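Local structure of uncharacterized protein YLR132C (Kluyveromyces marxianus, 6PFQ) at residues 9-14 / 62-67; 57-62 / 153-158; 84-89 / 128-133; 94-99 / 200-205; 80-85 / 135-140. The protein is a Usb1-type member of the 2H phosphodiesterase superfamily that probably acts as an exoribonuclease on the 3' end of U6 snRNA. One frame throughout, in Å; residues are numbered along the deposited sequence.

Contact 1: 9-14 / 62-67; sequences IGFLFL and SLSETM
Strand 9-16 pairs here with the outermost strand 59-68 of a four-stranded antiparallel sheet, and Ser-62 at the far end is the serine of the first His-x-Ser motif of the 2H fold, seen binding UMP. Ile-9 crosses Thr-66 obliquely, its CG2 3.5 Å from Thr-66 CG2. Gly-10 and Met-67 form a hydrogen-bonded pair: Gly-10 N gives to Met-67 O in the carbonyl plane, and Met-67 N reaches Gly-10 O at 2.7 Å, nearly along the C=O axis. At Phe-11 the strands part. Its CG is anti to the backbone N, which turns the ring edge to Ser-64 O, 3.3 Å from CD1, and to Ser-62 OG, 3.5 Å from CZ. Ser-64 stands in for a strand partner: its OG, held between its own N and carbonyl carbon (chi1 70°), accepts from Leu-12 N at 2.9 Å and donates to a lone pair of Glu-65 O. An alanine here would remove the hydroxyl that links Leu-12 N to Glu-65 O and would probably loosen 63-66 against strand 9-14. Leu-12 O takes Leu-63 N from above the carbonyl plane and Ser-64 N in a weak second bond, while Leu-12 CD1 packs on Met-67 CE. After a register shift of two, Phe-13 faces Ser-62 as a non-hydrogen-bonded pair. Leu-14 closes the contact, its CD2 3.7 Å from Leu-63 CD1.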
# COMPACT_ATOMS: atom_id res chain seq x y z
N ILE A 9 8.17 -17.41 0.56
CA ILE A 9 7.74 -16.09 0.08
C ILE A 9 7.92 -15.11 1.24
O ILE A 9 7.46 -15.39 2.35
CB ILE A 9 6.27 -16.06 -0.37
CG1 ILE A 9 5.97 -17.09 -1.48
CG2 ILE A 9 5.89 -14.64 -0.83
CD1 ILE A 9 6.76 -16.92 -2.73
N GLY A 10 8.53 -13.96 0.97
CA GLY A 10 8.66 -12.92 1.98
C GLY A 10 8.23 -11.58 1.42
O GLY A 10 8.33 -11.33 0.21
N PHE A 11 7.77 -10.70 2.30
CA PHE A 11 7.30 -9.37 1.91
C PHE A 11 7.37 -8.47 3.13
O PHE A 11 7.03 -8.90 4.23
CB PHE A 11 5.86 -9.50 1.33
CG PHE A 11 4.99 -8.25 1.40
CD1 PHE A 11 5.16 -7.20 0.49
CD2 PHE A 11 3.93 -8.17 2.30
CE1 PHE A 11 4.33 -6.05 0.53
CE2 PHE A 11 3.08 -7.02 2.35
CZ PHE A 11 3.28 -5.96 1.46
N LEU A 12 7.82 -7.22 2.94
CA LEU A 12 8.03 -6.27 4.03
C LEU A 12 7.02 -5.14 3.94
O LEU A 12 6.71 -4.68 2.84
CB LEU A 12 9.43 -5.67 3.95
CG LEU A 12 10.41 -6.73 4.44
CD1 LEU A 12 11.78 -6.55 3.77
CD2 LEU A 12 10.50 -6.66 5.96
N PHE A 13 6.52 -4.67 5.08
CA PHE A 13 5.54 -3.59 5.06
C PHE A 13 5.50 -2.89 6.41
O PHE A 13 6.08 -3.35 7.38
CB PHE A 13 4.13 -4.11 4.71
CG PHE A 13 3.62 -5.19 5.65
CD1 PHE A 13 4.03 -6.51 5.50
CD2 PHE A 13 2.68 -4.89 6.64
CE1 PHE A 13 3.53 -7.52 6.35
CE2 PHE A 13 2.18 -5.88 7.47
CZ PHE A 13 2.58 -7.18 7.32
N LEU A 14 4.88 -1.70 6.41
CA LEU A 14 4.52 -0.93 7.60
C LEU A 14 3.04 -1.13 7.86
O LEU A 14 2.24 -1.16 6.92
CB LEU A 14 4.78 0.58 7.43
CG LEU A 14 6.15 1.11 7.09
CD1 LEU A 14 6.16 2.60 7.09
CD2 LEU A 14 7.14 0.61 8.14
N SER A 62 3.43 -0.90 1.58
CA SER A 62 4.33 -1.94 1.06
C SER A 62 5.74 -1.40 0.93
O SER A 62 5.95 -0.30 0.40
CB SER A 62 3.84 -2.42 -0.31
OG SER A 62 2.56 -2.97 -0.18
N LEU A 63 6.72 -2.18 1.39
CA LEU A 63 8.13 -1.82 1.35
C LEU A 63 8.96 -2.76 0.50
O LEU A 63 10.14 -2.46 0.25
CB LEU A 63 8.71 -1.80 2.78
CG LEU A 63 8.06 -0.80 3.72
CD1 LEU A 63 8.63 -0.98 5.18
CD2 LEU A 63 8.32 0.61 3.23
N SER A 64 8.39 -3.86 0.02
CA SER A 64 9.07 -4.72 -0.94
C SER A 64 8.04 -5.30 -1.89
O SER A 64 6.84 -5.33 -1.60
CB SER A 64 9.84 -5.87 -0.26
OG SER A 64 8.90 -6.79 0.27
N GLU A 65 8.54 -5.78 -3.04
CA GLU A 65 7.78 -6.67 -3.88
C GLU A 65 7.55 -8.00 -3.15
O GLU A 65 8.03 -8.22 -2.03
CB GLU A 65 8.51 -6.90 -5.21
CG GLU A 65 9.91 -7.44 -5.04
CD GLU A 65 10.79 -7.33 -6.28
OE1 GLU A 65 10.84 -6.25 -6.92
OE2 GLU A 65 11.44 -8.34 -6.61
N THR A 66 6.72 -8.88 -3.75
CA THR A 66 6.58 -10.25 -3.26
C THR A 66 7.89 -10.96 -3.55
O THR A 66 8.23 -11.18 -4.71
CB THR A 66 5.41 -10.95 -3.94
OG1 THR A 66 4.19 -10.33 -3.53
CG2 THR A 66 5.36 -12.39 -3.52
N MET A 67 8.65 -11.27 -2.51
CA MET A 67 9.98 -11.82 -2.72
C MET A 67 9.90 -13.33 -2.73
O MET A 67 9.49 -13.95 -1.75
CB MET A 67 10.97 -11.35 -1.65
CG MET A 67 11.18 -9.83 -1.70
SD MET A 67 12.36 -9.23 -0.44
CE MET A 67 11.40 -9.33 1.07

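Contact 2: 57-62 / 153-158; sequences KPLHVS and LHVSFG
Strands 59-62 and 154-158 run roughly antiparallel, at 146° to each other, but their axes come no nearer than 5.9 Å, so four waters stand between the backbones in place of direct bonds. One water accepts from His-60 N and donates to Ser-156 O; the next donates to His-60 O at 2.9 Å and accepts from Ser-156 N. Two more repeat the pattern between Ser-62 and His-154: one takes Ser-62 N and gives to His-154 O, the other gives to Ser-62 O and takes His-154 N in a longer bond of 3.2 Å. The first of these two also lies over the centre of one face of the His-154 ring, 3.4 Å above its plane. These strands carry the two His-x-Ser motifs characteristic of the 2H phosphodiesterase superfamily, and His-60, Ser-62, His-154 and Ser-156 have all been seen binding UMP. His-154 ND1 is held by Asn-152 O, and a glycerol oxygen is hydrogen-bonded to both His-154 NE2 and Ser-156 OG. The apolar residues between and beside them pack together on the other side of the strands. Val-61 and Val-155 cross at about a right angle, CG2 to CG2 at 3.7 Å, each with CG1 anti to its backbone N. Leu-59 CD1 lies 3.5 Å from Phe-157 CD1, while Val-155 CG1 sits over the rim of one face of that ring. At the other end Leu-153 CD2 touches Ser-62 O at 3.5 Å.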
# COMPACT_ATOMS: atom_id res chain seq x y z
N LYS A 57 -9.51 -2.76 10.37
CA LYS A 57 -8.40 -3.38 9.66
C LYS A 57 -7.31 -2.33 9.59
O LYS A 57 -7.61 -1.16 9.30
CB LYS A 57 -8.82 -3.83 8.24
CG LYS A 57 -9.96 -4.84 8.32
CD LYS A 57 -10.56 -5.22 6.98
CE LYS A 57 -9.56 -5.80 6.04
NZ LYS A 57 -10.28 -6.20 4.82
N PRO A 58 -6.06 -2.66 9.87
CA PRO A 58 -4.99 -1.68 9.65
C PRO A 58 -4.81 -1.45 8.16
O PRO A 58 -5.04 -2.34 7.34
CB PRO A 58 -3.75 -2.34 10.24
CG PRO A 58 -4.06 -3.85 10.21
CD PRO A 58 -5.56 -3.93 10.43
N LEU A 59 -4.30 -0.26 7.83
CA LEU A 59 -3.77 0.01 6.49
C LEU A 59 -2.27 -0.33 6.46
O LEU A 59 -1.67 -0.73 7.47
CB LEU A 59 -4.03 1.47 6.13
CG LEU A 59 -5.52 1.86 6.15
CD1 LEU A 59 -5.73 3.31 5.65
CD2 LEU A 59 -6.41 0.90 5.34
N HIS A 60 -1.66 -0.17 5.28
CA HIS A 60 -0.30 -0.65 5.07
C HIS A 60 0.47 0.31 4.18
O HIS A 60 -0.11 1.11 3.44
CB HIS A 60 -0.34 -2.07 4.47
CG HIS A 60 -1.15 -3.03 5.27
ND1 HIS A 60 -2.50 -3.22 5.06
CD2 HIS A 60 -0.82 -3.83 6.31
CE1 HIS A 60 -2.96 -4.10 5.92
NE2 HIS A 60 -1.96 -4.50 6.70
N VAL A 61 1.80 0.26 4.30
CA VAL A 61 2.71 0.73 3.25
C VAL A 61 3.56 -0.47 2.83
O VAL A 61 4.32 -0.99 3.65
CB VAL A 61 3.62 1.88 3.70
CG1 VAL A 61 4.56 2.30 2.55
CG2 VAL A 61 2.83 3.06 4.26
N SER A 62 3.43 -0.90 1.58
CA SER A 62 4.33 -1.94 1.06
C SER A 62 5.74 -1.40 0.93
O SER A 62 5.95 -0.30 0.40
CB SER A 62 3.84 -2.42 -0.31
OG SER A 62 2.56 -2.97 -0.18
N LEU A 153 5.94 4.61 -3.40
CA LEU A 153 5.44 4.39 -2.04
C LEU A 153 4.09 5.04 -1.87
O LEU A 153 3.92 6.20 -2.24
CB LEU A 153 6.39 4.96 -1.00
CG LEU A 153 7.74 4.21 -0.90
CD1 LEU A 153 8.68 5.04 0.03
CD2 LEU A 153 7.50 2.78 -0.37
N HIS A 154 3.13 4.31 -1.28
CA HIS A 154 1.78 4.84 -1.14
C HIS A 154 1.05 4.14 -0.00
O HIS A 154 1.49 3.11 0.50
CB HIS A 154 0.99 4.64 -2.45
CG HIS A 154 0.78 3.20 -2.80
ND1 HIS A 154 1.75 2.43 -3.43
CD2 HIS A 154 -0.29 2.38 -2.62
CE1 HIS A 154 1.27 1.21 -3.64
NE2 HIS A 154 0.05 1.15 -3.14
N VAL A 155 -0.09 4.71 0.40
CA VAL A 155 -1.08 4.01 1.22
C VAL A 155 -2.34 3.84 0.40
O VAL A 155 -2.87 4.83 -0.12
CB VAL A 155 -1.43 4.79 2.50
CG1 VAL A 155 -2.62 4.08 3.26
CG2 VAL A 155 -0.15 4.98 3.35
N SER A 156 -2.85 2.59 0.30
CA SER A 156 -4.14 2.36 -0.34
C SER A 156 -5.27 2.46 0.68
O SER A 156 -5.17 1.97 1.82
CB SER A 156 -4.18 0.99 -1.01
OG SER A 156 -3.33 1.01 -2.15
N PHE A 157 -6.36 3.11 0.26
CA PHE A 157 -7.50 3.35 1.15
C PHE A 157 -8.75 2.58 0.74
O PHE A 157 -9.63 2.35 1.58
CB PHE A 157 -7.83 4.85 1.21
CG PHE A 157 -6.73 5.65 1.87
CD1 PHE A 157 -6.65 5.72 3.25
CD2 PHE A 157 -5.76 6.29 1.10
CE1 PHE A 157 -5.64 6.45 3.88
CE2 PHE A 157 -4.74 7.00 1.72
CZ PHE A 157 -4.67 7.06 3.11
N GLY A 158 -8.88 2.24 -0.54
CA GLY A 158 -10.06 1.55 -1.01
C GLY A 158 -9.68 0.65 -2.15
O GLY A 158 -8.60 0.81 -2.73
O HOH W 1 -3.54 -0.04 2.93
O HOH W 2 -1.41 0.19 0.98
O HOH W 3 4.22 1.36 -1.06
O HOH W 4 1.67 0.38 -0.21

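Contact 3: 84-89 / 128-133; sequences QEIRAL and KPVLSI
The two helices that cover one side of the four-stranded sheet, 72-88 and 121-137, pack antiparallel here: the short segments lie at 158° with axes 9.9 Å apart at closest approach. Ile-133 is the side chain that fills the gap. Its CB points to the opposite helix, and with CG1 anti to the carbonyl carbon (chi1 -68°) the two branches straddle Glu-85. CG2 comes to 3.9 Å from Glu-85 CB. CG1 runs on beside the carboxylate, near Glu-85 OE1, whose sister oxygen OE2 is engaged elsewhere, by Tyr-137 OH and Lys-136 NZ. The terminal CD1 does most of the work: it touches Glu-85 O and Ile-86 CG1 and comes to 3.7 Å from Leu-89 CD1, so it lodges against the last turn of the helix. Leu-89 and Ile-133 meet tip to tip, whereas Leu-89 crosses Val-130 at about a right angle, with Leu-89 CD1 4.0 Å from Val-130 CG2. An alanine in place of Leu-89 would remove both methyls and is likely to loosen the grip on Ile-133, Val-130 and Pro-129 together. Deeper toward the sheet, Ile-86 and Val-130 both rest on Leu-205 of strand 204-209, which ties the helix pair to the sheet beneath. Toward the surface the seam ends at Pro-129, whose ring CB is 4.1 Å from Leu-89 CD1 and about equally far from Leu-89 CD2.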
# COMPACT_ATOMS: atom_id res chain seq x y z
N GLN A 84 18.62 -7.64 10.51
CA GLN A 84 19.78 -7.14 11.25
C GLN A 84 20.18 -5.76 10.77
O GLN A 84 20.49 -4.88 11.58
CB GLN A 84 20.95 -8.11 11.11
N GLU A 85 20.20 -5.55 9.45
CA GLU A 85 20.59 -4.25 8.93
C GLU A 85 19.55 -3.18 9.23
O GLU A 85 19.91 -2.01 9.45
CB GLU A 85 20.88 -4.34 7.43
CG GLU A 85 22.22 -4.99 7.12
CD GLU A 85 22.84 -4.44 5.84
OE1 GLU A 85 22.53 -3.28 5.49
OE2 GLU A 85 23.65 -5.16 5.20
N ILE A 86 18.26 -3.52 9.23
CA ILE A 86 17.26 -2.51 9.61
C ILE A 86 17.44 -2.12 11.07
O ILE A 86 17.44 -0.93 11.42
CB ILE A 86 15.83 -3.01 9.31
CG1 ILE A 86 15.46 -2.73 7.84
CG2 ILE A 86 14.82 -2.33 10.19
CD1 ILE A 86 14.39 -3.63 7.29
N ARG A 87 17.65 -3.10 11.95
CA ARG A 87 17.93 -2.80 13.35
C ARG A 87 19.14 -1.90 13.49
O ARG A 87 19.14 -0.97 14.30
CB ARG A 87 18.14 -4.10 14.14
N ALA A 88 20.17 -2.12 12.67
CA ALA A 88 21.39 -1.33 12.77
C ALA A 88 21.20 0.09 12.27
O ALA A 88 22.09 0.93 12.47
CB ALA A 88 22.53 -2.02 12.01
N LEU A 89 20.09 0.40 11.60
CA LEU A 89 19.88 1.79 11.21
C LEU A 89 19.75 2.66 12.44
O LEU A 89 19.30 2.22 13.51
CB LEU A 89 18.62 1.93 10.34
CG LEU A 89 18.71 1.27 8.97
CD1 LEU A 89 17.37 1.43 8.21
CD2 LEU A 89 19.88 1.87 8.18
N LYS A 128 14.01 5.66 2.60
CA LYS A 128 15.07 5.32 1.65
C LYS A 128 16.10 4.35 2.20
O LYS A 128 16.45 3.40 1.48
CB LYS A 128 15.75 6.60 1.14
CG LYS A 128 16.79 6.32 0.07
CD LYS A 128 17.29 7.62 -0.53
CE LYS A 128 18.30 7.36 -1.64
NZ LYS A 128 17.65 6.73 -2.83
N PRO A 129 16.60 4.49 3.43
CA PRO A 129 17.59 3.50 3.90
C PRO A 129 17.01 2.11 4.08
O PRO A 129 17.73 1.13 3.91
CB PRO A 129 18.09 4.09 5.23
CG PRO A 129 17.59 5.47 5.28
CD PRO A 129 16.41 5.58 4.40
N VAL A 130 15.71 2.01 4.40
CA VAL A 130 15.04 0.71 4.45
C VAL A 130 14.96 0.09 3.06
O VAL A 130 15.31 -1.07 2.86
CB VAL A 130 13.64 0.86 5.08
CG1 VAL A 130 12.87 -0.46 5.06
CG2 VAL A 130 13.75 1.42 6.51
N LEU A 131 14.47 0.86 2.08
CA LEU A 131 14.40 0.31 0.73
C LEU A 131 15.78 -0.11 0.24
O LEU A 131 15.91 -1.11 -0.48
CB LEU A 131 13.78 1.35 -0.22
CG LEU A 131 12.31 1.68 0.10
CD1 LEU A 131 11.80 2.55 -1.05
CD2 LEU A 131 11.47 0.44 0.21
N SER A 132 16.82 0.65 0.61
CA SER A 132 18.16 0.29 0.16
C SER A 132 18.55 -1.08 0.67
O SER A 132 19.15 -1.87 -0.06
CB SER A 132 19.17 1.34 0.60
OG SER A 132 18.98 2.52 -0.14
N ILE A 133 18.21 -1.39 1.93
CA ILE A 133 18.49 -2.71 2.48
C ILE A 133 17.73 -3.79 1.72
O ILE A 133 18.28 -4.85 1.39
CB ILE A 133 18.15 -2.72 3.98
CG1 ILE A 133 19.12 -1.82 4.74
CG2 ILE A 133 18.21 -4.15 4.53
CD1 ILE A 133 18.60 -1.36 6.06

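Contact 4: 94-99 / 200-205; sequences VPVALS and FRCHEL
This is a short antiparallel strand pairing, 94-96 with 200-202, in the sheet that also holds strand 154-161, which carries His-154 and Ser-156 of the UMP site. The axes approach to 4.6 Å at 150°. Val-94 and Cys-202 make a hydrogen-bonded pair, with Cys-202 N reaching Val-94 O at 2.8 Å almost along the C=O axis. Val-96 and Phe-200 make the other; there Val-96 N meets Phe-200 O at 2.7 Å and 173°, straight at the hydrogen but above the carbonyl plane. Pro-95 falls at the non-hydrogen-bonded position between them, opposite Arg-201, so its missing N-H costs no ladder bond; Pro-95 CA makes a CA-H...O contact with Phe-200 O instead. Beyond Cys-202 the chain turns at His-203 and enters strand 204-209 of the four-stranded sheet, so this pairing lies where the two sheets of the 2H fold are joined. On the inner face Val-96 CG2 lies 4.0 Å from Cys-202 SG, and Val-94 CG2, set between its N and carbonyl carbon, packs on Cys-202 CB. Leu-14 and Leu-16 of strand 9-16 cover this side. On the outer face Arg-201 runs alongside Pro-95, pointing the same way. Its chain bends at chi3 (-72°) to lay the guanidinium with one face over Pro-95 CB, 3.9 Å from NH2, and NH1 is fixed by a hydrogen bond to Ser-93 OG.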
# COMPACT_ATOMS: atom_id res chain seq x y z
N VAL A 94 9.78 5.77 11.95
CA VAL A 94 9.68 6.48 10.68
C VAL A 94 8.30 7.12 10.64
O VAL A 94 7.31 6.51 11.08
CB VAL A 94 9.91 5.56 9.48
CG1 VAL A 94 11.37 5.10 9.43
CG2 VAL A 94 8.96 4.39 9.51
N PRO A 95 8.20 8.34 10.13
CA PRO A 95 6.90 8.99 9.99
C PRO A 95 6.24 8.55 8.70
O PRO A 95 6.90 8.25 7.70
CB PRO A 95 7.27 10.48 9.94
CG PRO A 95 8.64 10.47 9.27
CD PRO A 95 9.33 9.18 9.68
N VAL A 96 4.91 8.46 8.74
CA VAL A 96 4.14 8.21 7.53
C VAL A 96 3.13 9.33 7.37
O VAL A 96 2.24 9.52 8.22
CB VAL A 96 3.45 6.84 7.55
CG1 VAL A 96 2.64 6.66 6.28
CG2 VAL A 96 4.48 5.73 7.63
N ALA A 97 3.22 10.04 6.26
CA ALA A 97 2.27 11.09 5.92
C ALA A 97 2.17 11.09 4.41
O ALA A 97 3.00 10.48 3.73
CB ALA A 97 2.70 12.48 6.46
N LEU A 98 1.12 11.72 3.89
CA LEU A 98 0.76 11.59 2.48
C LEU A 98 0.81 12.95 1.78
O LEU A 98 0.65 14.00 2.41
CB LEU A 98 -0.63 10.99 2.35
CG LEU A 98 -0.67 9.68 3.17
CD1 LEU A 98 -2.10 9.32 3.47
CD2 LEU A 98 0.12 8.56 2.44
N SER A 99 1.02 12.92 0.47
CA SER A 99 1.08 14.16 -0.27
C SER A 99 0.44 13.93 -1.62
O SER A 99 0.45 12.80 -2.14
CB SER A 99 2.56 14.57 -0.39
OG SER A 99 2.70 15.58 -1.30
N PHE A 200 0.98 9.00 10.71
CA PHE A 200 1.35 7.92 11.60
C PHE A 200 2.85 7.99 11.91
O PHE A 200 3.64 8.54 11.14
CB PHE A 200 1.02 6.54 10.98
CG PHE A 200 -0.39 6.42 10.49
CD1 PHE A 200 -0.72 6.81 9.20
CD2 PHE A 200 -1.38 5.89 11.30
CE1 PHE A 200 -2.02 6.71 8.74
CE2 PHE A 200 -2.69 5.79 10.84
CZ PHE A 200 -3.00 6.20 9.56
N ARG A 201 3.24 7.40 13.03
CA ARG A 201 4.66 7.16 13.30
C ARG A 201 4.82 5.68 13.59
O ARG A 201 4.15 5.15 14.49
CB ARG A 201 5.17 7.98 14.48
CG ARG A 201 6.68 7.84 14.72
CD ARG A 201 7.25 8.95 15.61
NE ARG A 201 7.32 10.24 14.93
CZ ARG A 201 8.25 10.58 14.03
NH1 ARG A 201 9.22 9.73 13.68
NH2 ARG A 201 8.20 11.78 13.48
N CYS A 202 5.67 5.00 12.82
CA CYS A 202 5.83 3.55 12.96
C CYS A 202 7.12 3.28 13.71
O CYS A 202 8.16 3.83 13.35
CB CYS A 202 5.87 2.86 11.59
SG CYS A 202 4.33 3.16 10.71
N HIS A 203 7.07 2.44 14.76
CA HIS A 203 8.28 2.10 15.51
C HIS A 203 8.81 0.70 15.18
O HIS A 203 9.76 0.23 15.81
CB HIS A 203 8.01 2.22 17.02
CG HIS A 203 7.73 3.63 17.46
ND1 HIS A 203 6.48 4.20 17.40
CD2 HIS A 203 8.55 4.59 17.95
CE1 HIS A 203 6.53 5.44 17.84
NE2 HIS A 203 7.78 5.71 18.18
N GLU A 204 8.25 0.06 14.16
CA GLU A 204 8.64 -1.28 13.74
C GLU A 204 8.15 -1.46 12.31
O GLU A 204 7.24 -0.77 11.86
CB GLU A 204 8.01 -2.33 14.64
CG GLU A 204 6.49 -2.27 14.58
CD GLU A 204 5.83 -2.95 15.76
OE1 GLU A 204 6.53 -3.15 16.78
OE2 GLU A 204 4.63 -3.30 15.66
N LEU A 205 8.80 -2.37 11.60
CA LEU A 205 8.32 -2.95 10.35
C LEU A 205 7.70 -4.31 10.64
O LEU A 205 7.89 -4.89 11.72
CB LEU A 205 9.45 -3.15 9.33
CG LEU A 205 10.51 -2.10 8.98
CD1 LEU A 205 11.02 -2.33 7.57
CD2 LEU A 205 10.02 -0.70 9.15

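Contact 5: 80-85 / 135-140; sequences GRIRQE and EKYKPR
Tyr-137, in the last turn of helix 121-137, is wedged tightly against helix 72-88, while charged tips beside it lie toward the surface. In the close part, Arg-81 CB sits over one face of the ring, 3.7 Å from its centroid and 15° off the normal, a CH-pi contact. The rest of the Arg-81 chain stays extended from CG to NE and passes along the rim, its CD 3.3 Å from Tyr-137 CE1. Lys-136 CG covers the opposite face, so the ring is clamped between two long side chains. Ile-82 fills the base: its CG1 lies 3.6 Å from Tyr-137 CB as the two side chains slide past each other in opposite directions. Tightest of all is the hydroxyl, where Tyr-137 OH donates to Glu-85 OE2 at a very short 2.3 Å, from above the carboxylate plane, which stands at 89° to the ring. Looser by contrast are the exposed ends of Arg-81, whose NH1 turns to a salt bridge with Glu-77, and of Lys-136. Extended beyond CG, Lys-136 brings NZ to the syn lone pair of Glu-85 OE2 at 3.2 Å, a salt bridge between side chains that cross at about a right angle. Two donors on one oxygen would probably hold Glu-85 ionised, though the phenol contact is shorter than an ordinary hydrogen bond and probably reflects, at least in part, imprecision in the placing of these tips.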
# COMPACT_ATOMS: atom_id res chain seq x y z
N GLY A 80 17.08 -12.58 7.42
CA GLY A 80 17.87 -12.26 8.61
C GLY A 80 18.80 -11.08 8.40
O GLY A 80 18.88 -10.19 9.25
N ARG A 81 19.48 -11.04 7.25
CA ARG A 81 20.33 -9.88 6.96
C ARG A 81 19.49 -8.61 6.87
O ARG A 81 19.91 -7.55 7.35
CB ARG A 81 21.12 -10.11 5.65
CG ARG A 81 22.42 -10.94 5.81
CD ARG A 81 22.95 -11.38 4.43
NE ARG A 81 24.27 -12.01 4.46
CZ ARG A 81 24.49 -13.31 4.62
NH1 ARG A 81 23.46 -14.14 4.77
NH2 ARG A 81 25.73 -13.80 4.63
N ILE A 82 18.31 -8.68 6.25
CA ILE A 82 17.43 -7.52 6.22
C ILE A 82 17.09 -7.06 7.64
O ILE A 82 17.26 -5.88 7.97
CB ILE A 82 16.15 -7.84 5.42
CG1 ILE A 82 16.52 -7.99 3.94
CG2 ILE A 82 15.16 -6.74 5.62
CD1 ILE A 82 15.33 -8.40 3.06
N ARG A 83 16.63 -7.99 8.49
CA ARG A 83 16.27 -7.65 9.87
C ARG A 83 17.45 -7.03 10.62
O ARG A 83 17.32 -5.97 11.24
CB ARG A 83 15.79 -8.90 10.60
N GLN A 84 18.62 -7.64 10.51
CA GLN A 84 19.78 -7.14 11.25
C GLN A 84 20.18 -5.76 10.77
O GLN A 84 20.49 -4.88 11.58
CB GLN A 84 20.95 -8.11 11.11
N GLU A 85 20.20 -5.55 9.45
CA GLU A 85 20.59 -4.25 8.93
C GLU A 85 19.55 -3.18 9.23
O GLU A 85 19.91 -2.01 9.45
CB GLU A 85 20.88 -4.34 7.43
CG GLU A 85 22.22 -4.99 7.12
CD GLU A 85 22.84 -4.44 5.84
OE1 GLU A 85 22.53 -3.28 5.49
OE2 GLU A 85 23.65 -5.16 5.20
N GLU A 135 16.65 -3.69 -1.39
CA GLU A 135 17.24 -3.86 -2.72
C GLU A 135 18.52 -4.69 -2.65
O GLU A 135 18.82 -5.44 -3.58
CB GLU A 135 17.54 -2.50 -3.34
N LYS A 136 19.27 -4.55 -1.56
CA LYS A 136 20.53 -5.30 -1.44
C LYS A 136 20.28 -6.80 -1.31
O LYS A 136 21.04 -7.61 -1.86
CB LYS A 136 21.33 -4.78 -0.25
CG LYS A 136 22.66 -5.49 -0.01
CD LYS A 136 23.54 -4.71 0.98
CE LYS A 136 24.83 -5.45 1.31
NZ LYS A 136 25.41 -4.94 2.59
N TYR A 137 19.26 -7.19 -0.56
CA TYR A 137 19.09 -8.60 -0.21
C TYR A 137 17.95 -9.31 -0.94
O TYR A 137 17.83 -10.52 -0.79
CB TYR A 137 18.88 -8.74 1.30
CG TYR A 137 20.11 -8.31 2.06
CD1 TYR A 137 21.28 -9.06 1.98
CD2 TYR A 137 20.12 -7.15 2.83
CE1 TYR A 137 22.42 -8.67 2.64
CE2 TYR A 137 21.27 -6.75 3.50
CZ TYR A 137 22.41 -7.53 3.41
OH TYR A 137 23.57 -7.16 4.06
N LYS A 138 17.14 -8.62 -1.71
CA LYS A 138 15.98 -9.31 -2.26
C LYS A 138 16.41 -10.29 -3.36
O LYS A 138 17.49 -10.14 -3.94
CB LYS A 138 14.95 -8.30 -2.78
CG LYS A 138 15.32 -7.63 -4.07
CD LYS A 138 14.25 -6.61 -4.42
CE LYS A 138 14.72 -5.73 -5.57
NZ LYS A 138 14.41 -6.38 -6.87
N PRO A 139 15.64 -11.36 -3.58
CA PRO A 139 16.02 -12.32 -4.62
C PRO A 139 16.09 -11.65 -5.99
O PRO A 139 15.37 -10.70 -6.29
CB PRO A 139 14.90 -13.37 -4.58
CG PRO A 139 14.09 -13.09 -3.40
CD PRO A 139 14.37 -11.70 -2.93
N ARG A 140 16.99 -12.17 -6.83
CA ARG A 140 17.10 -11.66 -8.19
C ARG A 140 15.85 -12.03 -8.99
O ARG A 140 15.42 -11.26 -9.86
CB ARG A 140 18.36 -12.21 -8.86

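How the contacts relate
Along the chain contact 1 closes before contacts 3, 4 and 5 open, while contact 2 alternates with contacts 1 and 4. Contacts 1 and 2 share Ser-62 and strand 59-68, with centres about 13 Å apart. Contact 2, near the centre of the chain, brings the two halves of the 2H fold together at the UMP site. Contacts 3 and 5, centres about 9 Å apart, overlap at Gln-84 and Glu-85 along one helix pair, 72-88 with 121-137, and lie about 20 Å from the chain's centre. Leu-205 of contact 4 touches Leu-14 and Leu-63 of contact 1 and Ile-86 and Val-130 of contact 3, so the four-stranded sheet and its helix pair meet round this one leucine.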